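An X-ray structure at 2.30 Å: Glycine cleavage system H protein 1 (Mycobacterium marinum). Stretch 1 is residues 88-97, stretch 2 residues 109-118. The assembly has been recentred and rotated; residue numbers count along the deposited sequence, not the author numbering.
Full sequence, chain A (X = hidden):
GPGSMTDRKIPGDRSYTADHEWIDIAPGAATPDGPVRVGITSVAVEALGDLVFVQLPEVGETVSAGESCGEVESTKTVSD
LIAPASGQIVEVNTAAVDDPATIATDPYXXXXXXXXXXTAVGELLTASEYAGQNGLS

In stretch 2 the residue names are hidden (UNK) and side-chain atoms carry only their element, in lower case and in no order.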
# COMPACT_ATOMS: atom_id res chain seq x y z
N GLN A 88 -14.40 22.66 -0.75
CA GLN A 88 -13.61 23.36 -1.73
C GLN A 88 -12.13 23.26 -1.40
O GLN A 88 -11.73 23.43 -0.25
CB GLN A 88 -14.05 24.83 -1.81
CG GLN A 88 -13.89 25.44 -3.17
CD GLN A 88 -14.44 26.86 -3.25
OE1 GLN A 88 -15.48 27.19 -2.68
NE2 GLN A 88 -13.75 27.71 -3.99
N ILE A 89 -11.30 22.98 -2.41
CA ILE A 89 -9.86 23.03 -2.20
C ILE A 89 -9.35 24.49 -2.12
O ILE A 89 -9.57 25.26 -3.02
CB ILE A 89 -9.09 22.34 -3.33
CG1 ILE A 89 -9.57 20.88 -3.50
CG2 ILE A 89 -7.60 22.40 -3.05
CD1 ILE A 89 -9.31 19.98 -2.32
N VAL A 90 -8.61 24.79 -1.06
CA VAL A 90 -8.10 26.12 -0.74
C VAL A 90 -6.59 26.27 -1.00
O VAL A 90 -6.15 27.32 -1.45
CB VAL A 90 -8.38 26.45 0.74
CG1 VAL A 90 -7.81 27.82 1.11
CG2 VAL A 90 -9.87 26.42 0.97
N GLU A 91 -5.81 25.23 -0.69
CA GLU A 91 -4.36 25.23 -0.98
C GLU A 91 -3.90 23.83 -1.41
O GLU A 91 -4.53 22.85 -1.06
CB GLU A 91 -3.56 25.70 0.26
CG GLU A 91 -2.14 26.20 -0.05
CD GLU A 91 -1.33 26.66 1.19
OE1 GLU A 91 -1.87 26.62 2.34
OE2 GLU A 91 -0.15 27.08 0.99
N VAL A 92 -2.82 23.75 -2.20
CA VAL A 92 -2.14 22.50 -2.55
C VAL A 92 -0.67 22.67 -2.19
O VAL A 92 -0.13 23.76 -2.34
CB VAL A 92 -2.25 22.14 -4.06
CG1 VAL A 92 -3.69 21.76 -4.41
CG2 VAL A 92 -1.75 23.28 -4.95
N ASN A 93 -0.04 21.59 -1.70
CA ASN A 93 1.34 21.69 -1.23
C ASN A 93 2.28 21.42 -2.38
O ASN A 93 2.76 20.32 -2.56
CB ASN A 93 1.63 20.72 -0.08
CG ASN A 93 3.04 20.88 0.50
OD1 ASN A 93 3.88 21.60 -0.05
ND2 ASN A 93 3.30 20.22 1.63
N THR A 94 2.56 22.46 -3.16
CA THR A 94 3.36 22.33 -4.36
C THR A 94 4.79 21.83 -4.11
O THR A 94 5.36 21.17 -4.98
CB THR A 94 3.39 23.67 -5.12
OG1 THR A 94 2.09 23.89 -5.67
CG2 THR A 94 4.42 23.66 -6.24
N ALA A 95 5.36 22.14 -2.94
CA ALA A 95 6.67 21.58 -2.57
C ALA A 95 6.58 20.05 -2.53
O ALA A 95 7.51 19.36 -2.91
CB ALA A 95 7.14 22.13 -1.23
N ALA A 96 5.43 19.53 -2.08
CA ALA A 96 5.18 18.10 -2.04
C ALA A 96 5.13 17.49 -3.43
O ALA A 96 5.74 16.44 -3.67
CB ALA A 96 3.87 17.84 -1.31
N VAL A 97 4.39 18.12 -4.35
CA VAL A 97 4.29 17.68 -5.73
C VAL A 97 5.65 17.72 -6.40
O VAL A 97 6.03 16.78 -7.11
CB VAL A 97 3.31 18.55 -6.57
CG1 VAL A 97 3.53 18.39 -8.08
CG2 VAL A 97 1.86 18.24 -6.19
N UNK A 109 3.64 16.24 8.54
CA UNK A 109 4.10 17.65 8.64
C UNK A 109 4.28 18.32 7.28
O UNK A 109 3.32 18.66 6.62
N UNK A 110 5.53 18.48 6.85
CA UNK A 110 5.82 19.15 5.57
C UNK A 110 5.26 18.40 4.36
O UNK A 110 5.13 18.98 3.29
c UNK A 110 7.32 19.38 5.43
N UNK A 111 4.94 17.12 4.51
CA UNK A 111 4.36 16.33 3.44
C UNK A 111 2.84 16.36 3.28
O UNK A 111 2.29 15.58 2.51
N UNK A 112 2.16 17.25 3.98
CA UNK A 112 0.72 17.48 3.73
C UNK A 112 0.49 17.78 2.25
O UNK A 112 1.38 18.31 1.56
c UNK A 112 2.01 20.52 4.55
c UNK A 112 0.81 23.23 2.52
c UNK A 112 -1.34 22.22 1.94
c UNK A 112 -1.06 21.06 2.68
c UNK A 112 0.77 19.97 4.21
n UNK A 112 2.17 21.75 3.99
c UNK A 112 1.09 22.08 3.26
c UNK A 112 0.14 20.97 3.35
c UNK A 112 0.22 18.63 4.60
c UNK A 112 -0.43 23.28 1.87
N UNK A 113 -0.68 17.42 1.75
CA UNK A 113 -0.90 17.40 0.30
C UNK A 113 -1.78 18.54 -0.17
O UNK A 113 -1.54 19.09 -1.24
c UNK A 113 -0.66 14.80 0.04
c UNK A 113 -1.53 16.06 -0.12
c UNK A 113 0.71 14.97 -0.62
c UNK A 113 -1.37 13.54 -0.49
N UNK A 114 -2.81 18.87 0.60
CA UNK A 114 -3.72 19.97 0.27
C UNK A 114 -4.52 20.40 1.49
O UNK A 114 -4.46 19.78 2.54
o UNK A 114 -8.54 15.52 -0.05
c UNK A 114 -5.48 17.21 -1.15
c UNK A 114 -7.59 16.49 -0.26
c UNK A 114 -4.66 19.60 -0.92
c UNK A 114 -6.88 18.77 -0.03
c UNK A 114 -6.42 16.20 -0.94
c UNK A 114 -5.69 18.51 -0.68
c UNK A 114 -7.83 17.77 0.18
N UNK A 115 -5.24 21.51 1.37
CA UNK A 115 -6.18 21.93 2.40
C UNK A 115 -7.54 22.11 1.77
O UNK A 115 -7.64 22.58 0.62
c UNK A 115 -5.74 23.22 3.09
o UNK A 115 -6.08 24.35 2.32
N UNK A 116 -8.56 21.72 2.51
CA UNK A 116 -9.94 21.77 2.05
C UNK A 116 -10.77 22.57 3.06
O UNK A 116 -10.46 22.57 4.25
c UNK A 116 -11.97 20.36 1.42
c UNK A 116 -10.52 20.33 1.84
c UNK A 116 -10.34 19.47 3.10
N UNK A 117 -11.81 23.26 2.57
CA UNK A 117 -12.78 23.95 3.44
C UNK A 117 -14.01 23.04 3.49
O UNK A 117 -14.72 22.95 2.52
c UNK A 117 -14.20 26.14 3.56
n UNK A 117 -13.50 26.16 5.87
c UNK A 117 -13.11 25.34 2.86
o UNK A 117 -13.50 28.08 4.73
c UNK A 117 -13.70 26.87 4.77
N UNK A 118 -14.24 22.32 4.61
CA UNK A 118 -15.20 21.20 4.52
C UNK A 118 -16.67 21.58 4.64
O UNK A 118 -16.99 22.46 5.39
c UNK A 118 -13.60 20.92 6.33
c UNK A 118 -14.81 20.30 5.71
c UNK A 118 -13.57 22.35 5.91
O HOH W 1 -15.88 24.91 1.14

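Position 109 has no side-chain atoms and makes no contact with stretch 1; it is Gly109. Its carbonyl O accepts from the backbone N of 112 at 3.2 Å, closing a type I turn.

Position 110 carries one carbon and is therefore Ala110. Its contribution is backbone: Asn93 ND2 lies 2.8 Å from Ala110 O, a weak hydrogen bond with an angle of 128°.

Position 111 again lacks side-chain atoms, which gives Gly111, buried inside the turn.

Position 112 has one carbon followed by fused five- and six-membered rings holding eight carbons and one nitrogen, an indole: Trp112. Asn93 CB sits 3.5 Å from the centroid of the six-membered ring and 6° off its normal, a CH-pi contact over the face. Glu91 CD meets the ring edge, 3.6 Å from Trp112 CH2. Asn93 ND2 is also 3.0 Å from Trp112 NE1, but both are donors, so no hydrogen bond joins them; ND2 donates instead to Trp112 O at 2.7 Å.

Position 113 shows four carbons forked at the second, the pattern of Leu113. Its CA-to-CB bond points away from stretch 1, yet Leu113 CD2 comes within 4.3 Å of Ala96 CB. Asn93 N donates to Leu113 O at 3.0 Å and 170°.

Position 114 has one carbon and a six-carbon ring bearing an oxygen, hence Tyr114. Tyr114 CD1 packs 3.6 Å from Ile89 CD1, and Tyr114 CB lies 4.2 Å from Val92 CG1.

Position 115 has one carbon and one oxygen. A single carbon bearing a terminal oxygen identifies Ser115; its OG is 3.5 Å from Glu91 CB.

Position 116 has three carbons, two of them carried by CB: the branching of Val116. Its CB is 4.3 Å from Ile89 CD1.

Position 117 has three carbons, the third bearing one oxygen and one nitrogen, an amide: Gln117. Its CB is 3.9 Å from Val90 CG2.

Position 118 has three carbons closing a ring onto the backbone N, so it is Pro118, without contact here.

The contact is an antiparallel strand pair with a bulge. Gln117 N donates to Gln88 O at 2.8 Å, and Ser115 N to Glu91 O at 2.9 Å. Between these pairs the register shifts by one, and Ser115 O accepts from Val90 N at 2.9 Å and weakly from Glu91 N at 3.5 Å. Ile89, Val92, Tyr114 and Val116 share one sheet face. Beyond the strands, Asn93 ties the turn to the helix: ND2 reaches the turn carbonyls, while OD1 accepts weakly from Ala96 N at 3.3 Å, capping the helix.

Stretch 2 109-118: GAGWLYSVQP
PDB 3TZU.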